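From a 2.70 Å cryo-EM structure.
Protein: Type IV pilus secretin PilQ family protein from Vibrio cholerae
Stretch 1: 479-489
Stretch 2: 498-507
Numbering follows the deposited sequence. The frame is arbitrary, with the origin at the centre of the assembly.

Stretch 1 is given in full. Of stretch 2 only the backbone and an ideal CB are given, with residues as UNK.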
# COMPACT_ATOMS: atom_id res chain seq x y z
N ASP A 479 43.25 14.89 -15.44
CA ASP A 479 42.21 13.85 -15.24
C ASP A 479 41.37 13.71 -16.51
O ASP A 479 40.61 14.64 -16.83
CB ASP A 479 41.31 14.19 -14.05
CG ASP A 479 41.95 13.93 -12.70
OD1 ASP A 479 42.92 13.14 -12.65
OD2 ASP A 479 41.48 14.52 -11.70
N LEU A 480 41.49 12.57 -17.20
CA LEU A 480 41.14 12.46 -18.64
C LEU A 480 40.01 11.45 -18.82
O LEU A 480 40.11 10.35 -18.24
CB LEU A 480 42.38 12.02 -19.42
CG LEU A 480 43.54 13.01 -19.42
CD1 LEU A 480 44.76 12.41 -20.09
CD2 LEU A 480 43.15 14.31 -20.11
N SER A 481 38.98 11.80 -19.59
CA SER A 481 38.08 10.79 -20.21
C SER A 481 37.94 11.07 -21.71
O SER A 481 37.57 12.20 -22.06
CB SER A 481 36.73 10.80 -19.53
OG SER A 481 36.45 9.54 -18.94
N VAL A 482 38.23 10.07 -22.54
CA VAL A 482 38.08 10.24 -24.02
C VAL A 482 37.29 9.06 -24.59
O VAL A 482 37.74 7.92 -24.40
CB VAL A 482 39.45 10.35 -24.71
CG1 VAL A 482 39.33 10.50 -26.22
CG2 VAL A 482 40.31 11.46 -24.12
N THR A 483 36.14 9.30 -25.25
CA THR A 483 35.35 8.19 -25.78
C THR A 483 35.00 8.42 -27.24
O THR A 483 34.99 9.54 -27.73
CB THR A 483 34.03 7.96 -25.00
OG1 THR A 483 33.00 8.80 -25.51
CG2 THR A 483 34.19 8.23 -23.52
N GLN A 484 34.66 7.32 -27.91
CA GLN A 484 34.18 7.35 -29.29
C GLN A 484 33.19 6.21 -29.51
O GLN A 484 33.61 5.11 -29.87
CB GLN A 484 35.33 7.24 -30.25
CG GLN A 484 34.95 7.53 -31.66
CD GLN A 484 36.09 7.35 -32.60
OE1 GLN A 484 36.15 7.99 -33.64
NE2 GLN A 484 37.02 6.48 -32.25
N ASP A 485 31.90 6.47 -29.36
CA ASP A 485 30.86 5.46 -29.49
C ASP A 485 30.01 5.71 -30.74
O ASP A 485 29.97 6.81 -31.27
CB ASP A 485 29.95 5.42 -28.27
CG ASP A 485 30.72 5.50 -26.98
OD1 ASP A 485 31.82 4.93 -26.89
OD2 ASP A 485 30.21 6.14 -26.04
N ARG A 486 29.32 4.66 -31.16
CA ARG A 486 28.45 4.71 -32.33
C ARG A 486 27.20 3.89 -32.07
O ARG A 486 27.10 3.18 -31.08
CB ARG A 486 29.16 4.11 -33.54
CG ARG A 486 30.34 4.90 -34.06
CD ARG A 486 31.05 4.11 -35.15
NE ARG A 486 31.63 2.88 -34.61
CZ ARG A 486 32.31 2.00 -35.34
NH1 ARG A 486 32.49 2.19 -36.63
NH2 ARG A 486 32.80 0.91 -34.76
N ARG A 487 26.25 3.99 -32.98
CA ARG A 487 25.00 3.25 -32.88
C ARG A 487 25.19 1.93 -33.60
O ARG A 487 25.68 1.90 -34.73
CB ARG A 487 23.85 4.05 -33.48
CG ARG A 487 22.59 3.27 -33.69
CD ARG A 487 21.69 3.96 -34.66
NE ARG A 487 20.46 3.21 -34.87
CZ ARG A 487 19.51 3.56 -35.72
NH1 ARG A 487 19.65 4.65 -36.45
NH2 ARG A 487 18.42 2.82 -35.84
N GLY A 488 24.84 0.83 -32.94
CA GLY A 488 25.03 -0.49 -33.47
C GLY A 488 23.76 -1.11 -34.00
O GLY A 488 22.80 -0.42 -34.36
N GLU A 489 23.75 -2.44 -34.05
CA GLU A 489 22.60 -3.17 -34.56
C GLU A 489 21.44 -3.11 -33.58
O GLU A 489 21.58 -2.68 -32.43
CB GLU A 489 22.98 -4.62 -34.83
CG GLU A 489 23.96 -4.78 -35.95
CD GLU A 489 24.37 -6.21 -36.15
OE1 GLU A 489 24.03 -7.06 -35.30
OE2 GLU A 489 25.03 -6.50 -37.17
N UNK A 498 15.46 -3.33 -29.32
CA UNK A 498 16.14 -2.13 -28.84
C UNK A 498 17.44 -1.99 -29.61
O UNK A 498 17.82 -2.87 -30.38
CB UNK A 498 16.40 -2.19 -27.33
N UNK A 499 18.14 -0.88 -29.39
CA UNK A 499 19.32 -0.52 -30.15
C UNK A 499 20.54 -0.73 -29.27
O UNK A 499 20.54 -0.35 -28.10
CB UNK A 499 19.24 0.92 -30.65
N UNK A 500 21.59 -1.33 -29.83
CA UNK A 500 22.84 -1.54 -29.12
C UNK A 500 23.87 -0.50 -29.54
O UNK A 500 23.70 0.21 -30.53
CB UNK A 500 23.37 -2.95 -29.37
N UNK A 501 24.95 -0.40 -28.77
CA UNK A 501 25.95 0.65 -28.94
C UNK A 501 27.33 0.01 -29.01
O UNK A 501 27.62 -0.93 -28.26
CB UNK A 501 25.88 1.67 -27.80
N UNK A 502 28.18 0.52 -29.89
CA UNK A 502 29.58 0.09 -30.02
C UNK A 502 30.50 1.16 -29.46
O UNK A 502 30.43 2.32 -29.88
CB UNK A 502 29.93 -0.20 -31.48
N UNK A 503 31.40 0.78 -28.55
CA UNK A 503 32.14 1.74 -27.73
C UNK A 503 33.65 1.57 -27.83
O UNK A 503 34.15 0.49 -28.16
CB UNK A 503 31.71 1.61 -26.27
N UNK A 504 34.36 2.66 -27.56
CA UNK A 504 35.79 2.69 -27.25
C UNK A 504 35.99 3.74 -26.17
O UNK A 504 35.55 4.87 -26.35
CB UNK A 504 36.64 2.99 -28.49
N UNK A 505 36.65 3.38 -25.08
CA UNK A 505 36.73 4.28 -23.94
C UNK A 505 38.09 4.16 -23.27
O UNK A 505 38.68 3.09 -23.20
CB UNK A 505 35.61 3.98 -22.94
N UNK A 506 38.56 5.29 -22.75
CA UNK A 506 39.76 5.30 -21.93
C UNK A 506 39.63 6.41 -20.91
O UNK A 506 39.20 7.53 -21.22
CB UNK A 506 41.02 5.48 -22.78
N UNK A 507 39.98 6.09 -19.67
CA UNK A 507 39.95 7.03 -18.58
C UNK A 507 41.16 6.90 -17.69
O UNK A 507 41.49 5.80 -17.25
CB UNK A 507 38.67 6.84 -17.76

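The strand at 498-507 runs antiparallel to 479-484, at 165° between axes, and less regularly to 486-489, at 128°. Backbone pairing fixes the register but not the sequence, so each position is judged from its CB.

At position 498 the CB points away, with nothing of stretch 1 within 5.5 Å; almost any residue would fit, and the deposited one is Ala-498.

Position 499 points sideways, its CB 5.0 Å from Arg-487 NE. A medium aliphatic could cover the arginine's methylenes. Val-499 does so: its CG1 lies 3.7 Å from Arg-487 CG, at the edge of the guanidinium.

At position 500 the CB is 3.6 Å from Glu-489 O, an acceptor that favours a short donor such as serine or threonine. In Ser-500, chi1 of 64° (p) brings OG within 2.8 Å of Glu-489 O, which accepts this hydrogen bond and another from Ser-500 N at 2.9 Å. Ser-500 O in turn accepts a hydrogen bond from Gly-488 N at 2.7 Å.

Position 501 pairs with Arg-487, and its CB is 3.8 Å from Arg-486 O. No donor is demanded; a branched aliphatic would suit. Ile-501 places CG2 3.3 Å from Arg-486 O and 4.1 Å from Asp-485 CB.

Position 502 shares a sheet face with Arg-486, whose positive charge would favour an acid, though a polar neutral is possible. Asp-502 leaves OD2 4.6 Å from Arg-486 NH2, beyond a salt bridge and well out of the guanidinium plane. The backbone bonds are firmer: Arg-486 N to Asp-502 O is 2.9 Å, and Asp-502 N to Arg-486 O is 3.1 Å.

At position 503 the CB is 3.4 Å from Asp-485 OD1, leaving little room on that side; small or beta-branched residues fit. Thr-503, chi1 59° (p), turns its methyl CG2 to 3.5 Å from Asp-485 OD1, while OG1 stays 4.8 Å from that oxygen.

Position 504 lies beside Gln-484, whose amide invites a polar partner: glutamine, glutamate or asparagine. Gln-504 OE1 accepts a weak bond from Gln-484 NE2 at 3.1 Å, while its backbone N makes a weak one to Asp-485 OD1 at 3.5 Å.

At position 505 the CB is 4.5 Å from Thr-483 CG2, and the carboxylate of Asp-485 lies on along the strand. A long cation, lysine or arginine, could reach it. Arg-505 packs CG 3.8 Å from Thr-483 CG2, and its extended chain carries NH2 to 3.5 Å from Asp-485 OD2, a salt bridge with a weak hydrogen bond.

Position 506 shares its face with Val-482, so an aliphatic is expected. Ile-506 CG2 is 4.1 Å from Val-482 CB.

At position 507 an ideal CB would sit 3.7 Å from Ser-481 OG, so small residues suit. Gly-507 leaves that space beside Ser-481 OG unfilled; its CA, 3.3 Å from Leu-480 O, makes a backbone CA-H...O contact.

Stretch 2 (498-507) AVSIDTQRIG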
# COMPACT_ATOMS: atom_id res chain seq x y z
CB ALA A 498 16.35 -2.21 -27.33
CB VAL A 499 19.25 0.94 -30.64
CG1 VAL A 499 20.37 1.24 -31.59
CG2 VAL A 499 17.93 1.22 -31.28
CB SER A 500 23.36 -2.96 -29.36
OG SER A 500 23.68 -3.16 -30.72
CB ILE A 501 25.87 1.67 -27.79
CG1 ILE A 501 24.55 2.43 -27.85
CG2 ILE A 501 27.03 2.64 -27.82
CD1 ILE A 501 24.25 3.26 -26.65
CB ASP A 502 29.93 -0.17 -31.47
CG ASP A 502 29.28 -1.40 -32.02
OD1 ASP A 502 28.78 -2.22 -31.22
OD2 ASP A 502 29.27 -1.57 -33.25
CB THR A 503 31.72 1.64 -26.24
OG1 THR A 503 31.96 0.32 -25.75
CG2 THR A 503 30.25 1.95 -26.07
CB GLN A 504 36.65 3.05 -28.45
CG GLN A 504 36.66 2.05 -29.53
CD GLN A 504 37.47 2.51 -30.71
OE1 GLN A 504 37.64 3.70 -30.93
NE2 GLN A 504 37.98 1.57 -31.48
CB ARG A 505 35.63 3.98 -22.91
CG ARG A 505 34.28 4.42 -23.35
CD ARG A 505 33.18 3.89 -22.48
NE ARG A 505 31.89 4.25 -23.05
CZ ARG A 505 30.71 3.80 -22.62
NH1 ARG A 505 30.65 2.96 -21.60
NH2 ARG A 505 29.60 4.19 -23.21
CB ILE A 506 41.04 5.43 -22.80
CG1 ILE A 506 42.28 5.29 -21.95
CG2 ILE A 506 41.07 6.73 -23.57
CD1 ILE A 506 43.51 5.11 -22.73
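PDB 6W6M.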